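Local coordinates for protein L-lysine 6-oxidase (Marinomonas mediterranea, PDB 3WEV) that oxidises the side-chain amine of free L-lysine with a cysteine tryptophylquinone cofactor, releasing ammonium and the hydrogen peroxide that makes it antibacterial, at residues 382-387 and 395-400; 387-392 and 525-530; 17-22 and 56-61. All coordinates share one frame; numbering follows the deposited sequence.

Overall arrangement
Contacts 1 and 2 form one continuous patch of the C-terminal family region, their centres about 6 Å apart, and share Ser387. Asn397 ND2 of contact 1 lies 2.9 Å from Ser388 O of contact 2, a probable hydrogen bond, so the segments 382-387, 387-392, 395-400 and 525-530 are laced together. Both reach the bound lysine: Val386 packs against it, and Lys530 bonds to its carboxylate, a ligand that Gln519 and Cys448 also hold. Contact 3 belongs to the N-terminal family region across the centre of the chain, its centre about 38 Å from contact 1 and 42 Å from contact 2, far from that pocket.

Contact 1: residues 382-387 and 395-400. With LYS (lysine), chain M.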
ATOM      1  N   GLY B 382       6.181  25.367  19.169  1.00 12.43           N
ATOM      2  CA  GLY B 382       4.875  25.778  19.701  1.00 12.80           C
ATOM      3  C   GLY B 382       3.733  24.867  19.316  1.00 13.31           C
ATOM      4  O   GLY B 382       3.955  23.736  18.855  1.00 14.09           O
ATOM      5  N   SER B 383       2.512  25.381  19.538  1.00 12.84           N
ATOM      6  CA  SER B 383       1.331  24.615  19.377  1.00 13.45           C
ATOM      7  C   SER B 383       0.809  24.562  17.939  1.00 13.28           C
ATOM      8  O   SER B 383      -0.168  23.890  17.698  1.00 15.43           O
ATOM      9  CB  SER B 383       0.220  25.024  20.402  1.00 14.06           C
ATOM     10  OG  SER B 383       0.525  24.700  21.755  1.00 13.62           O
ATOM     11  N   ASN B 384       1.460  25.228  16.988  1.00 13.19           N
ATOM     12  CA  ASN B 384       1.264  24.934  15.579  1.00 13.57           C
ATOM     13  C   ASN B 384       2.373  25.317  14.716  1.00 13.20           C
ATOM     14  O   ASN B 384       2.436  26.427  14.140  1.00 14.70           O
ATOM     15  CB  ASN B 384      -0.040  25.463  14.962  1.00 14.92           C
ATOM     16  CG  ASN B 384      -0.196  25.019  13.521  1.00 16.36           C
ATOM     17  OD1 ASN B 384       0.383  23.995  13.086  1.00 17.12           O
ATOM     18  ND2 ASN B 384      -1.001  25.740  12.777  1.00 16.53           N
ATOM     19  N   SER B 385       3.307  24.375  14.594  1.00 13.89           N
ATOM     20  CA  SER B 385       4.461  24.507  13.716  1.00 13.87           C
ATOM     21  C   SER B 385       4.244  23.542  12.472  1.00 14.42           C
ATOM     22  O   SER B 385       5.195  23.332  11.691  1.00 15.55           O
ATOM     23  CB  SER B 385       5.718  24.013  14.473  1.00 12.64           C
ATOM     24  OG  SER B 385       5.436  22.683  14.947  1.00 13.07           O
ATOM     25  N   VAL B 386       3.020  23.010  12.321  1.00 13.98           N
ATOM     26  CA  VAL B 386       2.663  21.984  11.354  1.00 14.55           C
ATOM     27  C   VAL B 386       1.968  22.502  10.049  1.00 16.35           C
ATOM     28  O   VAL B 386       2.371  22.121   8.931  1.00 15.14           O
ATOM     29  CB  VAL B 386       1.776  20.948  12.058  1.00 16.18           C
ATOM     30  CG1 VAL B 386       1.304  19.875  11.080  1.00 17.79           C
ATOM     31  CG2 VAL B 386       2.589  20.278  13.191  1.00 16.70           C
ATOM     32  N   SER B 387       0.924  23.328  10.219  1.00 14.57           N
ATOM     33  CA  SER B 387       0.077  23.767   9.129  1.00 15.81           C
ATOM     34  C   SER B 387       0.213  25.267   8.895  1.00 15.09           C
ATOM     35  O   SER B 387       0.350  26.000   9.808  1.00 16.29           O
ATOM     36  CB  SER B 387      -1.394  23.383   9.412  1.00 16.28           C
ATOM     37  OG  SER B 387      -1.856  23.700  10.711  1.00 15.55           O
ATOM     38  N   THR B 395      -7.973  30.554   4.852  1.00 15.32           N
ATOM     39  CA  THR B 395      -6.897  31.519   4.537  1.00 16.53           C
ATOM     40  C   THR B 395      -6.199  32.066   5.764  1.00 16.55           C
ATOM     41  O   THR B 395      -5.187  32.769   5.650  1.00 15.53           O
ATOM     42  CB  THR B 395      -7.464  32.734   3.764  1.00 18.71           C
ATOM     43  OG1 THR B 395      -8.511  33.263   4.538  1.00 19.22           O
ATOM     44  CG2 THR B 395      -8.078  32.279   2.468  1.00 19.48           C
ATOM     45  N   ASP B 396      -6.729  31.802   6.954  1.00 16.74           N
ATOM     46  CA  ASP B 396      -6.153  32.391   8.156  1.00 17.27           C
ATOM     47  C   ASP B 396      -6.090  31.343   9.337  1.00 16.04           C
ATOM     48  O   ASP B 396      -6.335  31.665  10.516  1.00 17.17           O
ATOM     49  CB  ASP B 396      -6.953  33.611   8.551  1.00 17.47           C
ATOM     50  CG  ASP B 396      -8.415  33.298   8.745  1.00 18.09           C
ATOM     51  OD1 ASP B 396      -8.859  32.142   8.616  1.00 19.54           O
ATOM     52  OD2 ASP B 396      -9.137  34.268   8.975  1.00 20.93           O
ATOM     53  N   ASN B 397      -5.724  30.127   8.974  1.00 15.20           N
ATOM     54  CA  ASN B 397      -5.433  29.080   9.939  1.00 15.62           C
ATOM     55  C   ASN B 397      -4.429  29.601  10.975  1.00 15.43           C
ATOM     56  O   ASN B 397      -3.438  30.271  10.610  1.00 16.78           O
ATOM     57  CB  ASN B 397      -4.851  27.909   9.188  1.00 16.13           C
ATOM     58  CG  ASN B 397      -4.613  26.714  10.074  1.00 15.76           C
ATOM     59  OD1 ASN B 397      -5.428  26.399  10.978  1.00 17.48           O
ATOM     60  ND2 ASN B 397      -3.522  25.981   9.777  1.00 16.73           N
ATOM     61  N   VAL B 398      -4.702  29.332  12.238  1.00 15.32           N
ATOM     62  CA  VAL B 398      -3.876  29.849  13.326  1.00 15.90           C
ATOM     63  C   VAL B 398      -2.519  29.139  13.436  1.00 16.06           C
ATOM     64  O   VAL B 398      -2.462  27.905  13.460  1.00 13.56           O
ATOM     65  CB  VAL B 398      -4.631  29.793  14.646  1.00 15.82           C
ATOM     66  CG1 VAL B 398      -3.770  30.236  15.820  1.00 16.04           C
ATOM     67  CG2 VAL B 398      -5.817  30.740  14.566  1.00 16.62           C
ATOM     68  N   VAL B 399      -1.463  29.948  13.439  1.00 14.13           N
ATOM     69  CA  VAL B 399      -0.126  29.462  13.527  1.00 14.86           C
ATOM     70  C   VAL B 399       0.492  29.852  14.901  1.00 14.75           C
ATOM     71  O   VAL B 399       0.322  30.962  15.438  1.00 12.99           O
ATOM     72  CB  VAL B 399       0.724  30.024  12.385  1.00 14.78           C
ATOM     73  CG1 VAL B 399       2.232  29.783  12.583  1.00 14.94           C
ATOM     74  CG2 VAL B 399       0.202  29.525  11.070  1.00 14.84           C
ATOM     75  N   GLU B 400       1.305  28.937  15.421  1.00 14.52           N
ATOM     76  CA  GLU B 400       2.135  29.268  16.589  1.00 13.10           C
ATOM     77  C   GLU B 400       3.406  28.379  16.551  1.00 12.64           C
ATOM     78  O   GLU B 400       3.395  27.221  16.981  1.00 10.82           O
ATOM     79  CB  GLU B 400       1.373  29.012  17.892  1.00 13.38           C
ATOM     80  CG  GLU B 400       2.085  29.610  19.097  1.00 13.09           C
ATOM     81  CD  GLU B 400       1.698  28.987  20.439  1.00 16.18           C
ATOM     82  OE1 GLU B 400       0.778  29.559  21.102  1.00 15.40           O
ATOM     83  OE2 GLU B 400       2.294  27.933  20.788  1.00 14.75           O
TER
HETATM   84  N   LYS M 801       5.494  16.067  12.640  0.50 18.81           N
HETATM   85  CA  LYS M 801       4.012  16.012  12.496  0.50 18.92           C
HETATM   86  C   LYS M 801       3.593  16.633  11.129  0.50 18.01           C
HETATM   87  O   LYS M 801       2.412  16.400  10.747  0.50 19.83           O
HETATM   88  CB  LYS M 801       3.306  16.618  13.734  0.50 18.74           C
HETATM   89  CG  LYS M 801       3.776  16.318  15.161  0.50 19.07           C
HETATM   90  CD  LYS M 801       2.665  16.072  16.180  0.50 19.51           C
HETATM   91  CE  LYS M 801       3.116  16.290  17.622  0.50 19.37           C
HETATM   92  NZ  LYS M 801       2.417  16.727  18.657  0.50 17.80           N
HETATM   93  OXT LYS M 801       4.346  17.349  10.383  0.50 13.77           O
HETATM   94  O   HOH W   1       1.736  26.682  22.864  1.00 16.72           O
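A classic beta bulge links residues 382-387 to 395-400 beside the lysine pocket: Ser383 and Asn384 both face Glu400. The antiparallel pair Asn384-Glu400 is hydrogen-bonded both ways, Asn384 N to Glu400 O at 2.8 Å and Glu400 N to Asn384 O at 3.0 Å. The N-H of the other bulge residue, Ser383, is met by the Glu400 side chain, whose OE2 accepts at 2.9 Å from above the carboxylate plane. Water 1 donates to the same OE2 and also bonds Ser383 OG, which has Met447 N as a further partner.

Asn384 works at both ends of its amide. With CG anti to the backbone N (chi1 -176°), ND2 reaches across to Val398 O at 2.7 Å, nearly straight (165°) and with the acceptor in the amide plane. OD1 turns back to accept from Val386 N and Ser387 N; ND2 also donates to Ser387 OG, and these bonds together fix the amide's rotation. Asn397 ND2 bonds weakly to Ser387 OG, its stronger partner being Ser388 O; Glu101 also binds that hydroxyl. Val386 CG1 comes within 3.7 Å of O of the bound lysine. The OD1 bonds are the signature of an Asx turn and Asx motif, here joined to a bulge.

Contact 2: residues 387-392 and 525-530; sequences SSSNFY and EPSVNK. With LYS (lysine), chain M.
Ser388 OG is gripped by two backbone groups of the facing segment: it accepts from Asn529 N at 2.9 Å and donates to Lys530 O, also at 2.9 Å. The second bond lies in the carbonyl plane on a lone pair of Lys530 O. OG stands beside its own backbone N (chi1 -63°), and from there it meets the main chain of 529-530, while the same OG also touches Val528 CG1.

One residue earlier, Asn529 ND2 bonds to Ser387 O at 3.0 Å. The N-H is nearly straight (166°) and the oxygen lies in the amide plane of Asn529, but the donor stands 57° above the carbonyl plane of Ser387. The same ND2 also bonds to Asn384 O, so one amide group ties together two carbonyls of the 384-387 loop. One residue later, Ser389 N donates to Ser527 O at 2.9 Å, nearly along the C=O axis. Ser387, Ser388 and Ser389 are therefore each tied to 527-530, through a carbonyl, a hydroxyl and an N-H in turn.

The Phe391 ring folds back over its own turn, with Ser388 N 3.6 Å above its plane and over the centre. Its CZ meets Lys530 CB at 3.9 Å, the two side chains crossing at about a right angle. Beyond CG the Lys530 chain runs extended, and Lys530 NZ donates to OXT of the bound lysine at 2.6 Å, a short bond consistent with an ammonium-carboxylate pair.

Each segment contains a type I turn, Ser388-Phe391 and Glu525-Val528. The first lies in the loop between strands 381-382 and 400-402, with Lys569 against Phe391 in a cation-pi contact; the second joins strand 518-522 to strand 530-543, which begins at Lys530.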
ATOM      1  N   SER B 387       0.924  23.328  10.219  1.00 14.57           N
ATOM      2  CA  SER B 387       0.077  23.767   9.129  1.00 15.81           C
ATOM      3  C   SER B 387       0.213  25.267   8.895  1.00 15.09           C
ATOM      4  O   SER B 387       0.350  26.000   9.808  1.00 16.29           O
ATOM      5  CB  SER B 387      -1.394  23.383   9.412  1.00 16.28           C
ATOM      6  OG  SER B 387      -1.856  23.700  10.711  1.00 15.55           O
ATOM      7  N   SER B 388       0.212  25.695   7.645  1.00 14.43           N
ATOM      8  CA  SER B 388       0.358  27.079   7.302  1.00 14.16           C
ATOM      9  C   SER B 388      -1.043  27.755   7.399  1.00 13.98           C
ATOM     10  O   SER B 388      -2.096  27.091   7.507  1.00 12.99           O
ATOM     11  CB  SER B 388       0.827  27.142   5.840  1.00 15.17           C
ATOM     12  OG  SER B 388       2.092  26.548   5.576  1.00 15.18           O
ATOM     13  N   SER B 389      -1.043  29.047   7.185  1.00 15.07           N
ATOM     14  CA  SER B 389      -2.251  29.866   7.199  1.00 15.20           C
ATOM     15  C   SER B 389      -3.246  29.446   6.154  1.00 16.84           C
ATOM     16  O   SER B 389      -4.461  29.629   6.363  1.00 16.47           O
ATOM     17  CB  SER B 389      -1.896  31.335   6.971  1.00 15.05           C
ATOM     18  OG  SER B 389      -1.283  31.542   5.680  1.00 16.88           O
ATOM     19  N   ASN B 390      -2.740  28.923   5.025  1.00 15.97           N
ATOM     20  CA  ASN B 390      -3.574  28.564   3.889  1.00 16.23           C
ATOM     21  C   ASN B 390      -4.013  27.101   3.781  1.00 17.20           C
ATOM     22  O   ASN B 390      -4.521  26.696   2.727  1.00 15.45           O
ATOM     23  CB  ASN B 390      -2.928  28.995   2.590  1.00 17.39           C
ATOM     24  CG  ASN B 390      -1.607  28.265   2.290  1.00 16.76           C
ATOM     25  OD1 ASN B 390      -0.810  28.001   3.159  1.00 16.42           O
ATOM     26  ND2 ASN B 390      -1.361  28.046   1.057  1.00 16.55           N
ATOM     27  N   PHE B 391      -3.773  26.295   4.826  1.00 16.31           N
ATOM     28  CA  PHE B 391      -4.197  24.893   4.840  1.00 17.83           C
ATOM     29  C   PHE B 391      -5.667  24.707   5.188  1.00 17.81           C
ATOM     30  O   PHE B 391      -6.385  25.656   5.638  1.00 16.63           O
ATOM     31  CB  PHE B 391      -3.313  24.052   5.787  1.00 20.76           C
ATOM     32  CG  PHE B 391      -1.895  23.799   5.249  1.00 23.61           C
ATOM     33  CD1 PHE B 391      -1.355  24.586   4.213  1.00 28.98           C
ATOM     34  CD2 PHE B 391      -1.095  22.794   5.787  1.00 28.20           C
ATOM     35  CE1 PHE B 391      -0.079  24.359   3.701  1.00 30.50           C
ATOM     36  CE2 PHE B 391       0.195  22.593   5.294  1.00 25.23           C
ATOM     37  CZ  PHE B 391       0.700  23.367   4.281  1.00 29.60           C
ATOM     38  N   TYR B 392      -6.137  23.508   4.925  1.00 17.36           N
ATOM     39  CA  TYR B 392      -7.479  23.071   5.281  1.00 18.63           C
ATOM     40  C   TYR B 392      -8.581  23.909   4.620  1.00 19.83           C
ATOM     41  O   TYR B 392      -9.672  24.084   5.175  1.00 19.16           O
ATOM     42  CB  TYR B 392      -7.656  23.087   6.811  1.00 18.15           C
ATOM     43  CG  TYR B 392      -6.618  22.325   7.549  1.00 18.57           C
ATOM     44  CD1 TYR B 392      -6.372  21.010   7.240  1.00 19.85           C
ATOM     45  CD2 TYR B 392      -5.947  22.896   8.631  1.00 18.60           C
ATOM     46  CE1 TYR B 392      -5.437  20.237   7.980  1.00 19.85           C
ATOM     47  CE2 TYR B 392      -5.035  22.152   9.374  1.00 18.20           C
ATOM     48  CZ  TYR B 392      -4.762  20.828   9.027  1.00 20.71           C
ATOM     49  OH  TYR B 392      -3.850  20.097   9.741  1.00 19.08           O
ATOM     50  N   GLU B 525       8.984  33.066   7.271  1.00 14.90           N
ATOM     51  CA  GLU B 525       7.633  33.593   6.862  1.00 15.71           C
ATOM     52  C   GLU B 525       6.608  33.217   7.924  1.00 14.11           C
ATOM     53  O   GLU B 525       6.240  32.023   8.030  1.00 13.69           O
ATOM     54  CB  GLU B 525       7.170  33.018   5.532  1.00 18.06           C
ATOM     55  CG  GLU B 525       7.921  33.598   4.349  1.00 21.60           C
ATOM     56  CD  GLU B 525       7.410  34.970   4.005  1.00 20.83           C
ATOM     57  OE1 GLU B 525       6.381  35.432   4.573  1.00 20.86           O
ATOM     58  OE2 GLU B 525       8.092  35.554   3.203  1.00 24.50           O
ATOM     59  N   PRO B 526       6.137  34.223   8.681  1.00 14.01           N
ATOM     60  CA  PRO B 526       5.343  33.923   9.849  1.00 14.65           C
ATOM     61  C   PRO B 526       4.099  33.153   9.571  1.00 15.54           C
ATOM     62  O   PRO B 526       3.686  32.353  10.421  1.00 15.48           O
ATOM     63  CB  PRO B 526       5.072  35.299  10.455  1.00 14.85           C
ATOM     64  CG  PRO B 526       6.271  36.141  10.092  1.00 15.33           C
ATOM     65  CD  PRO B 526       6.649  35.624   8.701  1.00 14.95           C
ATOM     66  N   SER B 527       3.540  33.307   8.370  1.00 15.78           N
ATOM     67  CA  SER B 527       2.290  32.587   7.985  1.00 15.75           C
ATOM     68  C   SER B 527       2.491  31.163   7.407  1.00 16.32           C
ATOM     69  O   SER B 527       1.528  30.439   7.204  1.00 14.06           O
ATOM     70  CB  SER B 527       1.440  33.455   7.032  1.00 17.41           C
ATOM     71  OG  SER B 527       2.003  33.521   5.742  1.00 15.95           O
ATOM     72  N   VAL B 528       3.752  30.746   7.278  1.00 14.80           N
ATOM     73  CA  VAL B 528       4.060  29.529   6.579  1.00 14.76           C
ATOM     74  C   VAL B 528       4.727  28.526   7.468  1.00 13.58           C
ATOM     75  O   VAL B 528       5.745  28.813   8.082  1.00 13.93           O
ATOM     76  CB  VAL B 528       4.934  29.743   5.343  1.00 15.87           C
ATOM     77  CG1 VAL B 528       5.183  28.390   4.670  1.00 17.17           C
ATOM     78  CG2 VAL B 528       4.248  30.620   4.334  1.00 16.65           C
ATOM     79  N   ASN B 529       4.161  27.327   7.522  1.00 15.01           N
ATOM     80  CA  ASN B 529       4.882  26.189   8.100  1.00 15.67           C
ATOM     81  C   ASN B 529       5.412  25.168   7.077  1.00 17.37           C
ATOM     82  O   ASN B 529       6.563  24.703   7.208  1.00 17.45           O
ATOM     83  CB  ASN B 529       4.033  25.486   9.164  1.00 14.74           C
ATOM     84  CG  ASN B 529       4.154  26.132  10.537  1.00 13.92           C
ATOM     85  OD1 ASN B 529       5.240  26.434  11.005  1.00 13.93           O
ATOM     86  ND2 ASN B 529       3.043  26.293  11.198  1.00 13.28           N
ATOM     87  N   LYS B 530       4.609  24.861   6.058  1.00 14.92           N
ATOM     88  CA  LYS B 530       5.012  23.957   5.035  1.00 15.24           C
ATOM     89  C   LYS B 530       4.652  24.554   3.669  1.00 16.14           C
ATOM     90  O   LYS B 530       3.795  25.439   3.517  1.00 14.89           O
ATOM     91  CB  LYS B 530       4.409  22.561   5.233  1.00 16.90           C
ATOM     92  CG  LYS B 530       4.959  21.859   6.451  1.00 19.43           C
ATOM     93  CD  LYS B 530       4.350  20.528   6.666  1.00 22.95           C
ATOM     94  CE  LYS B 530       4.952  19.930   7.924  1.00 24.24           C
ATOM     95  NZ  LYS B 530       4.381  18.571   8.070  1.00 26.44           N
TER
HETATM   96  N   LYS M 801       5.494  16.067  12.640  0.50 18.81           N
HETATM   97  CA  LYS M 801       4.012  16.012  12.496  0.50 18.92           C
HETATM   98  C   LYS M 801       3.593  16.633  11.129  0.50 18.01           C
HETATM   99  O   LYS M 801       2.412  16.400  10.747  0.50 19.83           O
HETATM  100  CB  LYS M 801       3.306  16.618  13.734  0.50 18.74           C
HETATM  101  CG  LYS M 801       3.776  16.318  15.161  0.50 19.07           C
HETATM  102  CD  LYS M 801       2.665  16.072  16.180  0.50 19.51           C
HETATM  103  CE  LYS M 801       3.116  16.290  17.622  0.50 19.37           C
HETATM  104  NZ  LYS M 801       2.417  16.727  18.657  0.50 17.80           N
HETATM  105  OXT LYS M 801       4.346  17.349  10.383  0.50 13.77           O

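Contact 3: residues 17-22 and 56-61; sequences ANTDNF and IRRQGQ. With EDO (1,2-ethanediol), chain S.
Asn21 and Arg57 are brought together by their torsions: CG of Asn21 is anti to its backbone N (chi1 -173°), while the Arg57 chain bends at chi3 (71°), turning its guanidinium back toward the loop. The loop is a type I turn from Asn18 to Asn21 whose first residue also makes an Asx turn, Asn18 OD1 accepting from Asp20 N; it leads into strand 22-24 of the mixed N-terminal sheet and packs on the start of strand 58-66.

Arg57 NE makes a weak bond to Asn21 OD1 at 2.9 Å, amide and guanidinium planes being 38° apart. Its NH2 makes another weak bond, to Phe22 O. Stronger partners outside the segments hold this head: Asn48 O bonds to NH1, and Glu35 forms a salt bridge with NH2.

Arg58 NH2 donates to Thr19 O at 2.9 Å, on a lone pair in the carbonyl plane, and the oxygen lies at the guanidinium edge. The Thr19 side chain runs alongside in the same direction, its OG1 bonded to Tyr199 OH. Water 3 accepts from Arg58 NE at the same edge and lies within bonding distance of Thr19 O, the oxygen that Arg58 NH2 holds directly, while water 2 accepts from the backbone N of Arg58 and lies within bonding distance of Asn18 O and Asn21 O. Water 2 and water 3 thus bridge the carbonyls of the turn to the backbone and side chain of Arg58.

Just before the turn in sequence, Ala17 N donates to Ile56 O at 2.8 Å, from above the carbonyl plane. Out at the tip of Asn21, ND2 donates to O1 of an ethanediol, probably from the crystallisation liquor, at 3.0 Å, and that oxygen lies over one face of the Arg57 guanidinium.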
ATOM      1  N   ALA B  17       1.321  -5.217  31.321  1.00 16.97           N
ATOM      2  CA  ALA B  17       1.632  -6.311  32.268  1.00 16.86           C
ATOM      3  C   ALA B  17       0.357  -6.983  32.827  1.00 17.84           C
ATOM      4  O   ALA B  17      -0.809  -6.678  32.426  1.00 16.98           O
ATOM      5  CB  ALA B  17       2.557  -5.851  33.384  1.00 17.01           C
ATOM      6  N   ASN B  18       0.554  -7.885  33.789  1.00 17.49           N
ATOM      7  CA  ASN B  18      -0.591  -8.594  34.381  1.00 19.62           C
ATOM      8  C   ASN B  18      -1.441  -7.547  35.064  1.00 19.59           C
ATOM      9  O   ASN B  18      -0.940  -6.541  35.588  1.00 15.31           O
ATOM     10  CB  ASN B  18      -0.134  -9.638  35.391  1.00 21.14           C
ATOM     11  CG  ASN B  18      -1.277 -10.412  35.991  1.00 25.56           C
ATOM     12  OD1 ASN B  18      -1.900  -9.999  36.963  1.00 24.95           O
ATOM     13  ND2 ASN B  18      -1.563 -11.564  35.403  1.00 29.61           N
ATOM     14  N   THR B  19      -2.752  -7.744  34.961  1.00 18.43           N
ATOM     15  CA  THR B  19      -3.739  -6.893  35.602  1.00 18.20           C
ATOM     16  C   THR B  19      -3.472  -6.605  37.095  1.00 18.04           C
ATOM     17  O   THR B  19      -3.830  -5.498  37.598  1.00 16.19           O
ATOM     18  CB  THR B  19      -5.224  -7.385  35.318  1.00 20.56           C
ATOM     19  OG1 THR B  19      -6.178  -6.391  35.738  1.00 18.92           O
ATOM     20  CG2 THR B  19      -5.552  -8.719  36.049  1.00 23.50           C
ATOM     21  N   ASP B  20      -2.848  -7.541  37.801  1.00 17.85           N
ATOM     22  CA  ASP B  20      -2.619  -7.388  39.226  1.00 19.87           C
ATOM     23  C   ASP B  20      -1.257  -6.777  39.541  1.00 18.84           C
ATOM     24  O   ASP B  20      -0.907  -6.671  40.696  1.00 17.13           O
ATOM     25  CB  ASP B  20      -2.741  -8.733  39.951  1.00 23.40           C
ATOM     26  CG  ASP B  20      -4.186  -9.236  40.002  1.00 26.36           C
ATOM     27  OD1 ASP B  20      -5.170  -8.442  39.956  1.00 28.01           O
ATOM     28  OD2 ASP B  20      -4.322 -10.452  39.960  1.00 31.34           O
ATOM     29  N   ASN B  21      -0.491  -6.450  38.499  1.00 17.50           N
ATOM     30  CA  ASN B  21       0.889  -5.985  38.648  1.00 16.37           C
ATOM     31  C   ASN B  21       1.026  -4.481  38.270  1.00 16.66           C
ATOM     32  O   ASN B  21       1.096  -4.120  37.070  1.00 17.18           O
ATOM     33  CB  ASN B  21       1.797  -6.817  37.770  1.00 15.36           C
ATOM     34  CG  ASN B  21       3.274  -6.486  38.002  1.00 15.88           C
ATOM     35  OD1 ASN B  21       3.602  -5.733  38.887  1.00 17.52           O
ATOM     36  ND2 ASN B  21       4.143  -7.115  37.269  1.00 15.57           N
ATOM     37  N   PHE B  22       0.970  -3.641  39.289  1.00 16.41           N
ATOM     38  CA  PHE B  22       0.896  -2.192  39.063  1.00 16.19           C
ATOM     39  C   PHE B  22       1.768  -1.420  40.060  1.00 15.44           C
ATOM     40  O   PHE B  22       2.204  -1.969  41.081  1.00 15.37           O
ATOM     41  CB  PHE B  22      -0.536  -1.713  39.088  1.00 14.93           C
ATOM     42  CG  PHE B  22      -1.317  -2.068  40.322  1.00 15.02           C
ATOM     43  CD1 PHE B  22      -1.273  -1.278  41.419  1.00 17.43           C
ATOM     44  CD2 PHE B  22      -2.128  -3.190  40.338  1.00 15.38           C
ATOM     45  CE1 PHE B  22      -2.025  -1.581  42.566  1.00 17.30           C
ATOM     46  CE2 PHE B  22      -2.850  -3.545  41.475  1.00 16.46           C
ATOM     47  CZ  PHE B  22      -2.819  -2.729  42.591  1.00 16.67           C
ATOM     48  N   ILE B  56       4.828  -3.437  30.297  1.00 13.77           N
ATOM     49  CA  ILE B  56       4.812  -2.264  31.140  1.00 13.03           C
ATOM     50  C   ILE B  56       3.714  -2.406  32.222  1.00 13.13           C
ATOM     51  O   ILE B  56       2.537  -2.729  31.911  1.00 11.82           O
ATOM     52  CB  ILE B  56       4.620  -0.998  30.297  1.00 13.72           C
ATOM     53  CG1 ILE B  56       5.883  -0.755  29.453  1.00 12.46           C
ATOM     54  CG2 ILE B  56       4.240   0.205  31.154  1.00 12.83           C
ATOM     55  CD1 ILE B  56       5.679   0.331  28.436  1.00 13.13           C
ATOM     56  N   ARG B  57       4.105  -2.151  33.463  1.00 12.01           N
ATOM     57  CA  ARG B  57       3.143  -2.127  34.571  1.00 13.00           C
ATOM     58  C   ARG B  57       2.240  -0.891  34.542  1.00 13.85           C
ATOM     59  O   ARG B  57       2.711   0.234  34.368  1.00 13.93           O
ATOM     60  CB  ARG B  57       3.887  -2.192  35.892  1.00 12.88           C
ATOM     61  CG  ARG B  57       4.724  -3.460  36.007  1.00 13.19           C
ATOM     62  CD  ARG B  57       5.764  -3.349  37.099  1.00 14.03           C
ATOM     63  NE  ARG B  57       5.181  -3.369  38.455  1.00 14.52           N
ATOM     64  CZ  ARG B  57       5.799  -3.017  39.573  1.00 15.16           C
ATOM     65  NH1 ARG B  57       7.016  -2.559  39.560  1.00 15.16           N
ATOM     66  NH2 ARG B  57       5.168  -3.126  40.726  1.00 15.36           N
ATOM     67  N   ARG B  58       0.934  -1.094  34.699  1.00 14.54           N
ATOM     68  CA  ARG B  58       0.021   0.030  34.942  1.00 14.45           C
ATOM     69  C   ARG B  58       0.438   0.870  36.098  1.00 14.37           C
ATOM     70  O   ARG B  58       1.052   0.350  37.065  1.00 14.22           O
ATOM     71  CB  ARG B  58      -1.432  -0.434  35.124  1.00 16.05           C
ATOM     72  CG  ARG B  58      -2.032  -0.965  33.828  1.00 14.80           C
ATOM     73  CD  ARG B  58      -3.564  -1.186  33.898  1.00 15.79           C
ATOM     74  NE  ARG B  58      -3.892  -2.189  34.927  1.00 15.41           N
ATOM     75  CZ  ARG B  58      -5.145  -2.527  35.270  1.00 17.66           C
ATOM     76  NH1 ARG B  58      -6.201  -1.885  34.718  1.00 15.44           N
ATOM     77  NH2 ARG B  58      -5.334  -3.458  36.207  1.00 18.31           N
ATOM     78  N   GLN B  59       0.118   2.164  35.997  0.50 12.73           N
ATOM     79  CA  GLN B  59       0.217   3.083  37.078  0.50 12.81           C
ATOM     80  C   GLN B  59      -1.164   3.449  37.495  0.50 13.26           C
ATOM     81  O   GLN B  59      -1.983   3.830  36.666  0.50 14.13           O
ATOM     82  CB  GLN B  59       0.931   4.349  36.660  0.50 11.26           C
ATOM     83  CG  GLN B  59       1.104   5.416  37.692  0.50 10.22           C
ATOM     84  CD  GLN B  59       1.974   6.556  37.124  0.50 10.38           C
ATOM     85  OE1 GLN B  59       3.041   6.297  36.640  0.50 12.16           O
ATOM     86  NE2 GLN B  59       1.495   7.714  37.095  0.50  9.36           N
ATOM     87  N   GLY B  60      -1.419   3.339  38.783  1.00 14.08           N
ATOM     88  CA  GLY B  60      -2.765   3.646  39.292  1.00 13.55           C
ATOM     89  C   GLY B  60      -2.747   4.886  40.097  1.00 13.83           C
ATOM     90  O   GLY B  60      -1.713   5.292  40.598  1.00 13.63           O
ATOM     91  N   GLN B  61      -3.903   5.578  40.141  1.00 14.12           N
ATOM     92  CA  GLN B  61      -4.069   6.757  40.945  1.00 13.15           C
ATOM     93  C   GLN B  61      -4.883   6.489  42.229  1.00 13.69           C
ATOM     94  O   GLN B  61      -6.009   6.115  42.133  1.00 13.68           O
ATOM     95  CB  GLN B  61      -4.778   7.858  40.197  1.00 13.42           C
ATOM     96  CG  GLN B  61      -4.998   9.098  41.043  1.00 13.70           C
ATOM     97  CD  GLN B  61      -3.764   9.981  41.185  1.00 14.62           C
ATOM     98  OE1 GLN B  61      -3.301  10.573  40.198  1.00 14.06           O
ATOM     99  NE2 GLN B  61      -3.319  10.192  42.390  1.00 13.71           N
TER
HETATM  100  C1  EDO S 807       6.976  -8.467  38.412  1.00 34.21           C
HETATM  101  O1  EDO S 807       6.990  -7.077  38.044  1.00 26.23           O
HETATM  102  C2  EDO S 807       7.972  -9.235  37.572  1.00 34.29           C
HETATM  103  O2  EDO S 807       7.405 -10.313  36.822  1.00 41.72           O
HETATM  104  O   HOH W   2      -0.241  -3.689  34.926  1.00 23.22           O
HETATM  105  O   HOH W   3      -2.105  -3.487  36.583  1.00 30.53           O